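SusD superfamily protein (Bacteroides vulgatus, PDB 3MYV) probably binds polysaccharide at the bacterial outer membrane, helping to capture glycans for uptake. Local coordinates at residues E85-L90 against A115-C120; R78-L83 against F122-C127. All blocks are in the same frame, centred on the assembly; numbering follows the deposited sequence.

Interaction 1 (E85-L90 against A115-C120); sequences EAWNIL and AVIALC
I117 packs as a knob into the hole made by L83, A86, W87 and L90 on the neighbouring helix, and all the close contacts between 85-90 and 115-120 run through it. A86 CB sits against I117 CG1 at 3.3 Å, tighter than carbons usually pack, and A86 and I117 are also where the two backbones come nearest, with CA atoms 6.6 Å apart. Farther out, L90 and I117 reach toward each other tip to tip, CD1 of L90 lying 3.5 Å from CD1 of I117. I117 can do this because a chi1 of -73° sets CG1 on the side of its backbone N, and the chain then runs on extended to CD1.

The second kind of contact is CH-pi. I117 CD1 stands over the five-membered ring of W87, 3.9 Å from its centroid and 15° off the normal, while the two side chains cross at about a right angle. NE1 of the indole is hydrogen-bonded to the carbonyl oxygen of I145, which probably helps to fix the turn of the ring against the methyl. Without the indole, as with an alanine here, I117 CD1 is likely to lose the ring face it packs on and the I145 carbonyl this donor.

No hydrogen bond joins the two segments, whose axes approach to 10.0 Å at 153° between their directions. This is apolar packing of an antiparallel helical hairpin, helices 77-94 and 103-128, in a family related to the TPR helical repeats.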
loop_
_atom_site.group_PDB
_atom_site.type_symbol
_atom_site.label_atom_id
_atom_site.label_comp_id
_atom_site.label_asym_id
_atom_site.label_seq_id
_atom_site.Cartn_x
_atom_site.Cartn_y
_atom_site.Cartn_z
ATOM N N GLU A 85 1.359 -20.513 -2.131
ATOM C CA GLU A 85 1.542 -21.096 -0.771
ATOM C C GLU A 85 0.265 -20.932 0.073
ATOM O O GLU A 85 -0.126 -21.849 0.844
ATOM C CB GLU A 85 2.751 -20.486 -0.025
ATOM C CG GLU A 85 4.105 -20.715 -0.676
ATOM C CD GLU A 85 4.490 -22.175 -0.738
ATOM O OE1 GLU A 85 4.589 -22.804 0.324
ATOM O OE2 GLU A 85 4.687 -22.699 -1.848
ATOM N N ALA A 86 -0.406 -19.795 -0.094
ATOM C CA ALA A 86 -1.643 -19.519 0.638
ATOM C C ALA A 86 -2.742 -20.526 0.267
ATOM O O ALA A 86 -3.451 -21.045 1.134
ATOM C CB ALA A 86 -2.118 -18.102 0.370
ATOM N N TRP A 87 -2.893 -20.784 -1.025
ATOM C CA TRP A 87 -3.898 -21.759 -1.469
ATOM C C TRP A 87 -3.553 -23.182 -1.023
ATOM O O TRP A 87 -4.456 -23.973 -0.781
ATOM C CB TRP A 87 -4.134 -21.678 -2.986
ATOM C CG TRP A 87 -5.158 -20.647 -3.312
ATOM C CD1 TRP A 87 -4.931 -19.377 -3.760
ATOM C CD2 TRP A 87 -6.584 -20.784 -3.205
ATOM N NE1 TRP A 87 -6.125 -18.720 -3.939
ATOM C CE2 TRP A 87 -7.151 -19.554 -3.592
ATOM C CE3 TRP A 87 -7.433 -21.822 -2.801
ATOM C CZ2 TRP A 87 -8.537 -19.343 -3.621
ATOM C CZ3 TRP A 87 -8.804 -21.605 -2.815
ATOM C CH2 TRP A 87 -9.343 -20.382 -3.244
ATOM N N ASN A 88 -2.264 -23.504 -0.895
ATOM C CA ASN A 88 -1.867 -24.812 -0.333
ATOM C C ASN A 88 -2.356 -24.954 1.111
ATOM O O ASN A 88 -2.818 -26.034 1.515
ATOM C CB ASN A 88 -0.352 -25.038 -0.444
ATOM C CG ASN A 88 0.084 -25.304 -1.885
ATOM O OD1 ASN A 88 -0.724 -25.725 -2.715
ATOM N ND2 ASN A 88 1.359 -25.079 -2.178
ATOM N N ILE A 89 -2.330 -23.847 1.850
ATOM C CA ILE A 89 -2.829 -23.829 3.237
ATOM C C ILE A 89 -4.332 -24.059 3.245
ATOM O O ILE A 89 -4.823 -24.933 3.969
ATOM C CB ILE A 89 -2.464 -22.513 3.956
ATOM C CG1 ILE A 89 -0.952 -22.435 4.192
ATOM C CG2 ILE A 89 -3.242 -22.351 5.259
ATOM C CD1 ILE A 89 -0.451 -21.044 4.629
ATOM N N LEU A 90 -5.068 -23.294 2.435
ATOM C CA LEU A 90 -6.525 -23.415 2.407
ATOM C C LEU A 90 -6.925 -24.838 2.016
ATOM O O LEU A 90 -7.835 -25.412 2.614
ATOM C CB LEU A 90 -7.166 -22.423 1.426
ATOM C CG LEU A 90 -7.091 -20.924 1.752
ATOM C CD1 LEU A 90 -7.959 -20.104 0.767
ATOM C CD2 LEU A 90 -7.511 -20.664 3.204
ATOM N N ALA A 115 -7.229 -13.308 3.832
ATOM C CA ALA A 115 -6.873 -11.868 3.809
ATOM C C ALA A 115 -5.545 -11.654 3.046
ATOM O O ALA A 115 -5.423 -10.730 2.244
ATOM C CB ALA A 115 -6.779 -11.319 5.261
ATOM N N VAL A 116 -4.556 -12.508 3.315
ATOM C CA VAL A 116 -3.282 -12.504 2.569
ATOM C C VAL A 116 -3.513 -12.668 1.056
ATOM O O VAL A 116 -3.001 -11.896 0.240
ATOM C CB VAL A 116 -2.278 -13.540 3.135
ATOM C CG1 VAL A 116 -1.004 -13.587 2.268
ATOM C CG2 VAL A 116 -1.909 -13.202 4.627
ATOM N N ILE A 117 -4.356 -13.619 0.683
ATOM C CA ILE A 117 -4.685 -13.849 -0.725
ATOM C C ILE A 117 -5.306 -12.612 -1.363
ATOM O O ILE A 117 -4.922 -12.190 -2.447
ATOM C CB ILE A 117 -5.622 -15.090 -0.856
ATOM C CG1 ILE A 117 -4.806 -16.363 -0.591
ATOM C CG2 ILE A 117 -6.360 -15.098 -2.219
ATOM C CD1 ILE A 117 -5.663 -17.655 -0.310
ATOM N N ALA A 118 -6.237 -11.993 -0.647
ATOM C CA ALA A 118 -6.888 -10.794 -1.129
ATOM C C ALA A 118 -5.880 -9.640 -1.316
ATOM O O ALA A 118 -5.906 -8.974 -2.318
ATOM C CB ALA A 118 -8.038 -10.380 -0.154
ATOM N N LEU A 119 -4.979 -9.428 -0.361
ATOM C CA LEU A 119 -3.971 -8.378 -0.500
ATOM C C LEU A 119 -3.049 -8.596 -1.711
ATOM O O LEU A 119 -2.844 -7.681 -2.530
ATOM C CB LEU A 119 -3.143 -8.288 0.786
ATOM C CG LEU A 119 -2.053 -7.225 0.821
ATOM C CD1 LEU A 119 -2.645 -5.851 0.472
ATOM C CD2 LEU A 119 -1.403 -7.207 2.208
ATOM N N CYS A 120 -2.549 -9.823 -1.854
ATOM C CA CYS A 120 -1.669 -10.166 -2.958
ATOM C C CYS A 120 -2.376 -9.947 -4.290
ATOM O O CYS A 120 -1.845 -9.301 -5.208
ATOM C CB CYS A 120 -1.240 -11.620 -2.859
ATOM S SG CYS A 120 -0.046 -11.917 -1.532
#

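Interaction 2 (R78-L83 against F122-C127). With EDO (1,2-ethanediol), chain I.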
loop_
_atom_site.group_PDB
_atom_site.type_symbol
_atom_site.label_atom_id
_atom_site.label_comp_id
_atom_site.label_asym_id
_atom_site.label_seq_id
_atom_site.Cartn_x
_atom_site.Cartn_y
_atom_site.Cartn_z
ATOM N N ARG A 78 6.666 -12.372 -6.484
ATOM C CA ARG A 78 6.507 -12.612 -5.056
ATOM C C ARG A 78 5.025 -12.712 -4.644
ATOM O O ARG A 78 4.662 -13.665 -3.964
ATOM C CB ARG A 78 7.301 -11.594 -4.211
ATOM C CG ARG A 78 7.237 -11.834 -2.703
ATOM C CD ARG A 78 7.578 -13.230 -2.308
ATOM N NE ARG A 78 8.894 -13.556 -2.806
ATOM C CZ ARG A 78 10.049 -13.304 -2.184
ATOM N NH1 ARG A 78 10.109 -12.783 -0.962
ATOM N NH2 ARG A 78 11.175 -13.652 -2.781
ATOM N N PRO A 79 4.148 -11.787 -5.107
ATOM C CA PRO A 79 2.744 -11.998 -4.746
ATOM C C PRO A 79 2.181 -13.311 -5.325
ATOM O O PRO A 79 1.366 -13.955 -4.696
ATOM C CB PRO A 79 2.033 -10.795 -5.378
ATOM C CG PRO A 79 3.061 -9.730 -5.282
ATOM C CD PRO A 79 4.368 -10.420 -5.605
ATOM N N PHE A 80 2.631 -13.719 -6.507
ATOM C CA PHE A 80 2.134 -14.980 -7.069
ATOM C C PHE A 80 2.617 -16.170 -6.276
ATOM O O PHE A 80 1.868 -17.118 -6.106
ATOM C CB PHE A 80 2.484 -15.163 -8.545
ATOM C CG PHE A 80 1.478 -14.558 -9.450
ATOM C CD1 PHE A 80 0.156 -14.965 -9.405
ATOM C CD2 PHE A 80 1.825 -13.529 -10.300
ATOM C CE1 PHE A 80 -0.792 -14.400 -10.251
ATOM C CE2 PHE A 80 0.881 -12.970 -11.136
ATOM C CZ PHE A 80 -0.412 -13.399 -11.120
ATOM N N TYR A 81 3.870 -16.116 -5.814
ATOM C CA TYR A 81 4.431 -17.173 -5.008
ATOM C C TYR A 81 3.646 -17.301 -3.701
ATOM O O TYR A 81 3.300 -18.398 -3.280
ATOM C CB TYR A 81 5.938 -16.927 -4.741
ATOM C CG TYR A 81 6.612 -18.116 -4.080
ATOM C CD1 TYR A 81 6.586 -18.281 -2.691
ATOM C CD2 TYR A 81 7.235 -19.097 -4.842
ATOM C CE1 TYR A 81 7.167 -19.361 -2.089
ATOM C CE2 TYR A 81 7.828 -20.203 -4.233
ATOM C CZ TYR A 81 7.781 -20.320 -2.859
ATOM O OH TYR A 81 8.352 -21.392 -2.247
ATOM N N ILE A 82 3.355 -16.176 -3.075
ATOM C CA ILE A 82 2.597 -16.173 -1.841
ATOM C C ILE A 82 1.190 -16.739 -2.054
ATOM O O ILE A 82 0.702 -17.532 -1.234
ATOM C CB ILE A 82 2.560 -14.765 -1.210
ATOM C CG1 ILE A 82 3.962 -14.309 -0.774
ATOM C CG2 ILE A 82 1.619 -14.734 0.019
ATOM C CD1 ILE A 82 4.076 -12.776 -0.523
ATOM N N LEU A 83 0.546 -16.350 -3.150
ATOM C CA LEU A 83 -0.781 -16.872 -3.486
ATOM C C LEU A 83 -0.791 -18.402 -3.611
ATOM O O LEU A 83 -1.691 -19.057 -3.140
ATOM C CB LEU A 83 -1.266 -16.242 -4.798
ATOM C CG LEU A 83 -1.867 -14.831 -4.666
ATOM C CD1 LEU A 83 -1.892 -14.079 -6.005
ATOM C CD2 LEU A 83 -3.296 -14.880 -4.070
ATOM N N PHE A 122 -4.935 -8.106 -4.915
ATOM C CA PHE A 122 -5.236 -6.669 -5.069
ATOM C C PHE A 122 -4.033 -5.908 -5.610
ATOM O O PHE A 122 -4.148 -5.150 -6.570
ATOM C CB PHE A 122 -5.730 -6.069 -3.741
ATOM C CG PHE A 122 -5.871 -4.552 -3.749
ATOM C CD1 PHE A 122 -6.803 -3.927 -4.568
ATOM C CD2 PHE A 122 -5.129 -3.765 -2.887
ATOM C CE1 PHE A 122 -6.944 -2.534 -4.553
ATOM C CE2 PHE A 122 -5.281 -2.380 -2.857
ATOM C CZ PHE A 122 -6.201 -1.768 -3.695
ATOM N N ASP A 123 -2.868 -6.153 -5.016
ATOM C CA ASP A 123 -1.640 -5.527 -5.475
ATOM C C ASP A 123 -1.321 -5.884 -6.932
ATOM O O ASP A 123 -1.062 -4.990 -7.755
ATOM C CB ASP A 123 -0.497 -5.871 -4.526
ATOM C CG ASP A 123 -0.594 -5.102 -3.198
ATOM O OD1 ASP A 123 -1.265 -4.040 -3.176
ATOM O OD2 ASP A 123 -0.016 -5.568 -2.184
ATOM N N LEU A 124 -1.436 -7.164 -7.280
ATOM C CA LEU A 124 -1.293 -7.574 -8.690
ATOM C C LEU A 124 -2.257 -6.851 -9.615
ATOM O O LEU A 124 -1.888 -6.502 -10.745
ATOM C CB LEU A 124 -1.462 -9.083 -8.867
ATOM C CG LEU A 124 -0.304 -9.935 -8.330
ATOM C CD1 LEU A 124 -0.736 -11.419 -8.130
ATOM C CD2 LEU A 124 0.943 -9.824 -9.222
ATOM N N THR A 125 -3.471 -6.635 -9.142
ATOM C CA THR A 125 -4.497 -5.990 -9.939
ATOM C C THR A 125 -4.165 -4.517 -10.146
ATOM O O THR A 125 -4.269 -3.997 -11.269
ATOM C CB THR A 125 -5.877 -6.166 -9.312
ATOM O OG1 THR A 125 -6.136 -7.573 -9.089
ATOM C CG2 THR A 125 -6.949 -5.551 -10.196
ATOM N N ARG A 126 -3.772 -3.819 -9.082
ATOM C CA ARG A 126 -3.442 -2.397 -9.280
ATOM C C ARG A 126 -2.091 -2.129 -9.964
ATOM O O ARG A 126 -1.875 -1.025 -10.471
ATOM C CB ARG A 126 -3.601 -1.585 -8.007
ATOM C CG ARG A 126 -2.717 -2.001 -6.863
ATOM C CD ARG A 126 -3.071 -1.123 -5.675
ATOM N NE ARG A 126 -2.403 -1.614 -4.487
ATOM C CZ ARG A 126 -2.209 -0.936 -3.356
ATOM N NH1 ARG A 126 -2.558 0.323 -3.242
ATOM N NH2 ARG A 126 -1.602 -1.528 -2.334
ATOM N N CYS A 127 -1.181 -3.106 -9.943
ATOM C CA CYS A 127 0.075 -2.992 -10.654
ATOM C C CYS A 127 -0.004 -3.424 -12.134
ATOM O O CYS A 127 0.698 -2.847 -12.968
ATOM C CB CYS A 127 1.156 -3.781 -9.942
ATOM S SG CYS A 127 1.608 -3.113 -8.359
HETATM C C1 EDO I . 0.971 0.104 0.485
HETATM O O1 EDO I . 0.429 1.083 -0.392
HETATM C C2 EDO I . -0.127 -0.507 1.362
HETATM O O2 EDO I . -0.842 -1.591 0.677
#
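The antiparallel pair formed by helices 77-94 and 103-128, in a SusD-family protein of the TPR clan, is packed here around L124, which fits among P79, F80 and L83. CD1 of L124 lies over the centre of the F80 ring, a CH-pi contact 3.6 Å from the centroid and only 10° off the normal. The other methyl, CD2, lies above the same face but beyond the rim, 3.7 Å from F80 CE2. A chi1 of -72° turns L124 CG away from its own carbonyl, setting the branch point 3.9 Å from P79 CB, while L124 CD1 meets L83 CD1 tip to tip. I145 also touches the F80 side chain.

Elsewhere on 122-127, R126 grips D123 side-on, its NE and NH2 both donating to OD1 within the guanidinium plane; the NH2 bond is the shorter, at 2.7 Å. The other carboxylate oxygen, OD2, is hydrogen-bonded to the hydroxyls of Y32 and Y33, so the acid is held from both its oxygens. One face of the guanidinium rests on the F122 ring, with CE2 3.3 Å above the plane. R126 also makes a cation-pi contact with F399, and R198 and Y33 hydrogen-bond a 1,2-ethanediol, probably from the crystallisation liquor. At the guanidinium edge, R126 NH2 donates to O2 of this diol at 3.1 Å, with a bent N-H...O angle of 135°.

Overall arrangement
From the N terminus, the chain enters helix 77-94 through 78-83, the first half of interaction 2, and goes straight on into 85-90, the first half of interaction 1. It then turns into helix 103-128 and comes back, so 115-120 closes the inner loop before 122-127 closes the outer one: interaction 1 is nested within interaction 2. Their centres lie about 10 Å apart, and packing makes them continuous, with I82 meeting V116 and C120, and L83 meeting I117 and C120. Together they join the two helices along one interface, while V116 and I82 also touch helix 13-27 and F122 and T125 touch helix 160-177.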